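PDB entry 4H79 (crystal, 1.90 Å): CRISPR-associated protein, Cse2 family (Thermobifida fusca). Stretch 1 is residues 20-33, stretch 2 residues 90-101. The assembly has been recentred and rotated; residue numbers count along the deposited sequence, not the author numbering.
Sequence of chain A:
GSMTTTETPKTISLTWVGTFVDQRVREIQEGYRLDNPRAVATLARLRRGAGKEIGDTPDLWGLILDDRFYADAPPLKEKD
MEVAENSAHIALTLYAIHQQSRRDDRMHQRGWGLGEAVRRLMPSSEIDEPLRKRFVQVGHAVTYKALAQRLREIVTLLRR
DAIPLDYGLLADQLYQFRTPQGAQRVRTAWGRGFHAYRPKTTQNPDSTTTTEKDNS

Stretch 1 (20-33) FVDQRVREIQEGYR
Stretch 2 90-101: IALTLYAIHQQS

Two stretches of one chain, 20-33 and 90-101, helical for most of their length, run in nearly the same direction, their helix axes crossing at -30° and approaching to 10.8 Å. Residues 20-33 and 90-98 keep regular i to i+4 hydrogen bonding, with phi/psi near -62/-43; Gln99 has -77/-19, Gln100 -59/127 and Ser101 61/17. The register is set by Val25 CA lying 6.9 Å from Leu92 CA and Gln29 CA 8.0 Å from Gln99 CA. Together the stretches bury 522 Å², nearly half of it through Tyr95, Leu92 and Tyr32.

Leu92 leaves its helix sideways, but its off-well chi1 of -97° and chi2 of -67° bring its end to the first helix. Its CD1 lies 3.7 Å from Ile28 CD1 and 3.9 Å from Val25 CG2, while its CD2 is 4.0 Å from Val21 CG1. A branched aliphatic side chain suits this buried, apolar site because its methyls together fill the space beside Val21, Val25 and Ile28, both of them meeting Val25 CG2. Small Ala91 allows close packing alongside, its CB 4.2 Å from Val21 CG1.

Tyr95 (chi1 170°, chi2 73°) points toward the first helix and combines apolar with polar contact. Val25 (chi1 166°) places CG1 over the ring face, 3.6 Å from its centroid and only 5° off the normal, a CH-pi contact. Gln29 OE1 sits at the ring edge, near the ring plane, 3.1 Å from Tyr95 OH, and Gln99 OE1 is 2.7 Å from the same hydroxyl; its single proton could serve either in a weak hydrogen bond. Gln29 is extended (chi1 179°, chi2 162°, chi3 -109°), whereas Gln99 bends (chi1 -167°, chi2 66°, chi3 63°); each amide oxygen is an acceptor on a flexible arm that can come within reach of the buried hydroxyl.

Tyr32 (chi1 -170°, chi2 66°) closes the far end. Its CD2 packs 3.6 Å from Gln99 CG, and its OH accepts a 3.0 Å hydrogen bond from Ser101 N at 153°. The phenol thus packs against the aliphatic part of Gln99 and still reaches the backbone amide of Ser101.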

# COMPACT_ATOMS: atom_id res chain seq x y z
N PHE A 20 2.57 7.02 -10.20
CA PHE A 20 3.83 6.29 -10.34
C PHE A 20 3.75 4.91 -9.75
O PHE A 20 4.20 3.93 -10.40
CB PHE A 20 5.03 7.01 -9.72
CG PHE A 20 6.32 6.16 -9.78
CD1 PHE A 20 7.07 6.04 -10.99
CD2 PHE A 20 6.73 5.42 -8.65
CE1 PHE A 20 8.23 5.25 -11.04
CE2 PHE A 20 7.87 4.60 -8.70
CZ PHE A 20 8.62 4.50 -9.88
N VAL A 21 3.25 4.82 -8.51
CA VAL A 21 3.27 3.53 -7.82
C VAL A 21 2.37 2.53 -8.55
O VAL A 21 2.72 1.38 -8.70
CB VAL A 21 2.80 3.69 -6.35
CG1 VAL A 21 2.47 2.32 -5.70
CG2 VAL A 21 3.85 4.45 -5.55
N ASP A 22 1.21 2.99 -9.02
CA ASP A 22 0.33 2.12 -9.80
C ASP A 22 1.07 1.53 -11.04
O ASP A 22 0.95 0.33 -11.34
CB ASP A 22 -0.88 2.94 -10.30
CG ASP A 22 -1.71 2.18 -11.30
OD1 ASP A 22 -2.17 1.03 -11.05
OD2 ASP A 22 -1.88 2.72 -12.38
N GLN A 23 1.77 2.40 -11.81
CA GLN A 23 2.47 2.00 -13.02
C GLN A 23 3.65 1.04 -12.63
O GLN A 23 3.85 -0.00 -13.25
CB GLN A 23 2.94 3.28 -13.79
CG GLN A 23 3.60 3.05 -15.14
CD GLN A 23 2.79 2.10 -16.03
OE1 GLN A 23 1.56 2.26 -16.21
NE2 GLN A 23 3.47 1.10 -16.58
N ARG A 24 4.40 1.38 -11.58
CA ARG A 24 5.53 0.56 -11.21
C ARG A 24 5.07 -0.85 -10.69
O ARG A 24 5.66 -1.87 -11.03
CB ARG A 24 6.36 1.27 -10.13
CG ARG A 24 7.64 0.48 -9.77
CD ARG A 24 8.68 0.62 -10.92
NE ARG A 24 9.83 -0.25 -10.62
CZ ARG A 24 10.09 -1.40 -11.22
NH1 ARG A 24 9.33 -1.81 -12.22
NH2 ARG A 24 11.13 -2.14 -10.83
N VAL A 25 4.05 -0.90 -9.82
CA VAL A 25 3.55 -2.19 -9.28
C VAL A 25 2.95 -2.99 -10.46
O VAL A 25 3.14 -4.22 -10.51
CB VAL A 25 2.45 -1.94 -8.22
CG1 VAL A 25 1.70 -3.21 -7.90
CG2 VAL A 25 3.03 -1.29 -6.97
N ARG A 26 2.26 -2.34 -11.40
CA ARG A 26 1.69 -3.11 -12.55
C ARG A 26 2.83 -3.81 -13.32
O ARG A 26 2.65 -4.95 -13.78
CB ARG A 26 0.93 -2.22 -13.57
CG ARG A 26 -0.43 -1.75 -13.08
CD ARG A 26 -0.98 -0.80 -14.19
NE ARG A 26 -2.24 -0.21 -13.85
CZ ARG A 26 -3.39 -0.62 -14.39
NH1 ARG A 26 -3.36 -1.63 -15.24
NH2 ARG A 26 -4.56 -0.03 -14.09
N GLU A 27 3.95 -3.09 -13.52
CA GLU A 27 5.11 -3.63 -14.22
C GLU A 27 5.65 -4.83 -13.50
O GLU A 27 5.87 -5.88 -14.12
CB GLU A 27 6.24 -2.57 -14.42
CG GLU A 27 5.85 -1.59 -15.52
CD GLU A 27 6.61 -0.27 -15.38
OE1 GLU A 27 7.48 -0.19 -14.47
OE2 GLU A 27 6.35 0.67 -16.17
N ILE A 28 5.90 -4.69 -12.19
CA ILE A 28 6.47 -5.80 -11.43
C ILE A 28 5.46 -6.96 -11.38
O ILE A 28 5.83 -8.14 -11.50
CB ILE A 28 6.80 -5.35 -10.02
CG1 ILE A 28 7.92 -4.27 -10.05
CG2 ILE A 28 7.29 -6.53 -9.21
CD1 ILE A 28 8.19 -3.62 -8.67
N GLN A 29 4.19 -6.62 -11.21
CA GLN A 29 3.14 -7.62 -11.10
C GLN A 29 3.04 -8.47 -12.40
O GLN A 29 2.92 -9.73 -12.35
CB GLN A 29 1.77 -6.94 -10.84
CG GLN A 29 0.60 -7.93 -10.74
CD GLN A 29 -0.60 -7.24 -10.07
OE1 GLN A 29 -0.91 -7.56 -8.94
NE2 GLN A 29 -1.27 -6.28 -10.75
N GLU A 30 3.08 -7.80 -13.55
CA GLU A 30 3.00 -8.55 -14.84
C GLU A 30 4.26 -9.43 -15.01
O GLU A 30 4.19 -10.59 -15.44
CB GLU A 30 2.86 -7.50 -15.97
CG GLU A 30 2.92 -8.06 -17.36
CD GLU A 30 1.73 -8.97 -17.66
OE1 GLU A 30 0.80 -9.12 -16.79
OE2 GLU A 30 1.73 -9.50 -18.77
N GLY A 31 5.42 -8.89 -14.64
CA GLY A 31 6.70 -9.67 -14.67
C GLY A 31 6.57 -10.90 -13.72
O GLY A 31 6.97 -12.01 -14.09
N TYR A 32 5.97 -10.74 -12.54
CA TYR A 32 5.83 -11.88 -11.61
C TYR A 32 4.90 -12.93 -12.17
O TYR A 32 5.14 -14.13 -11.99
CB TYR A 32 5.27 -11.42 -10.24
CG TYR A 32 5.30 -12.47 -9.15
CD1 TYR A 32 6.52 -12.94 -8.66
CD2 TYR A 32 4.11 -12.95 -8.55
CE1 TYR A 32 6.59 -13.87 -7.66
CE2 TYR A 32 4.17 -13.89 -7.50
CZ TYR A 32 5.41 -14.35 -7.06
OH TYR A 32 5.57 -15.29 -6.05
N ARG A 33 3.83 -12.47 -12.81
CA ARG A 33 2.87 -13.32 -13.52
C ARG A 33 3.55 -14.20 -14.58
O ARG A 33 3.25 -15.41 -14.68
CB ARG A 33 1.75 -12.49 -14.19
CG ARG A 33 0.66 -13.41 -14.75
CD ARG A 33 -0.46 -12.63 -15.45
NE ARG A 33 0.02 -11.99 -16.69
CZ ARG A 33 0.12 -12.59 -17.88
NH1 ARG A 33 -0.24 -13.87 -18.03
NH2 ARG A 33 0.57 -11.90 -18.95
N ILE A 90 7.12 2.20 1.20
CA ILE A 90 6.21 1.36 2.02
C ILE A 90 5.19 0.60 1.14
O ILE A 90 4.95 -0.61 1.33
CB ILE A 90 5.46 2.22 3.10
CG1 ILE A 90 6.48 2.83 4.07
CG2 ILE A 90 4.39 1.38 3.82
CD1 ILE A 90 5.92 3.98 4.94
N ALA A 91 4.58 1.34 0.18
CA ALA A 91 3.57 0.69 -0.67
C ALA A 91 4.16 -0.48 -1.44
O ALA A 91 3.51 -1.56 -1.53
CB ALA A 91 2.94 1.70 -1.62
N LEU A 92 5.33 -0.27 -2.07
CA LEU A 92 5.98 -1.36 -2.85
C LEU A 92 6.35 -2.53 -1.98
O LEU A 92 6.20 -3.70 -2.41
CB LEU A 92 7.27 -0.85 -3.53
CG LEU A 92 7.10 -0.44 -5.01
CD1 LEU A 92 6.77 -1.62 -5.92
CD2 LEU A 92 6.03 0.55 -5.14
N THR A 93 6.84 -2.23 -0.76
CA THR A 93 7.24 -3.36 0.19
C THR A 93 6.00 -4.12 0.58
O THR A 93 5.99 -5.38 0.62
CB THR A 93 7.89 -2.74 1.45
OG1 THR A 93 9.07 -2.02 1.02
CG2 THR A 93 8.30 -3.84 2.46
N LEU A 94 4.91 -3.39 0.93
CA LEU A 94 3.64 -4.09 1.26
C LEU A 94 3.16 -4.94 0.07
O LEU A 94 2.72 -6.09 0.24
CB LEU A 94 2.51 -3.08 1.67
CG LEU A 94 2.78 -2.35 3.00
CD1 LEU A 94 1.76 -1.26 3.19
CD2 LEU A 94 2.71 -3.38 4.19
N TYR A 95 3.18 -4.37 -1.12
CA TYR A 95 2.74 -5.17 -2.28
C TYR A 95 3.58 -6.47 -2.43
O TYR A 95 3.03 -7.56 -2.77
CB TYR A 95 2.85 -4.30 -3.60
CG TYR A 95 2.64 -5.23 -4.80
CD1 TYR A 95 1.34 -5.72 -5.10
CD2 TYR A 95 3.74 -5.64 -5.61
CE1 TYR A 95 1.15 -6.66 -6.13
CE2 TYR A 95 3.55 -6.51 -6.68
CZ TYR A 95 2.25 -7.02 -6.92
OH TYR A 95 2.03 -7.89 -7.96
N ALA A 96 4.91 -6.36 -2.24
CA ALA A 96 5.81 -7.55 -2.33
C ALA A 96 5.41 -8.63 -1.34
O ALA A 96 5.48 -9.82 -1.65
CB ALA A 96 7.26 -7.11 -2.10
N ILE A 97 5.04 -8.21 -0.15
CA ILE A 97 4.56 -9.17 0.87
C ILE A 97 3.22 -9.75 0.45
O ILE A 97 3.01 -10.98 0.47
CB ILE A 97 4.37 -8.42 2.21
CG1 ILE A 97 5.74 -8.04 2.80
CG2 ILE A 97 3.61 -9.34 3.23
CD1 ILE A 97 5.62 -6.98 3.87
N HIS A 98 2.33 -8.88 -0.07
CA HIS A 98 0.96 -9.30 -0.51
C HIS A 98 0.96 -10.28 -1.64
O HIS A 98 0.23 -11.30 -1.63
CB HIS A 98 0.20 -7.98 -0.94
CG HIS A 98 -1.28 -8.13 -0.89
ND1 HIS A 98 -2.12 -7.06 -0.99
CD2 HIS A 98 -2.09 -9.29 -0.85
CE1 HIS A 98 -3.42 -7.53 -0.97
NE2 HIS A 98 -3.39 -8.90 -0.88
N GLN A 99 1.82 -10.04 -2.65
CA GLN A 99 1.86 -10.89 -3.88
C GLN A 99 2.57 -12.25 -3.72
O GLN A 99 2.30 -13.19 -4.47
CB GLN A 99 2.51 -10.10 -5.04
CG GLN A 99 2.31 -10.76 -6.41
CD GLN A 99 0.82 -10.77 -6.83
OE1 GLN A 99 0.21 -9.70 -7.01
NE2 GLN A 99 0.22 -11.95 -6.96
N GLN A 100 3.40 -12.40 -2.69
CA GLN A 100 4.31 -13.55 -2.63
C GLN A 100 3.53 -14.88 -2.66
O GLN A 100 2.59 -15.10 -1.86
CB GLN A 100 5.18 -13.49 -1.35
CG GLN A 100 6.12 -14.73 -1.25
CD GLN A 100 6.95 -14.71 0.02
OE1 GLN A 100 6.52 -14.15 1.06
NE2 GLN A 100 8.10 -15.36 -0.01
N SER A 101 3.92 -15.74 -3.61
CA SER A 101 3.34 -17.07 -3.82
C SER A 101 1.84 -17.03 -4.18
O SER A 101 1.13 -18.01 -4.02
CB SER A 101 3.51 -17.97 -2.58
OG SER A 101 4.88 -18.02 -2.23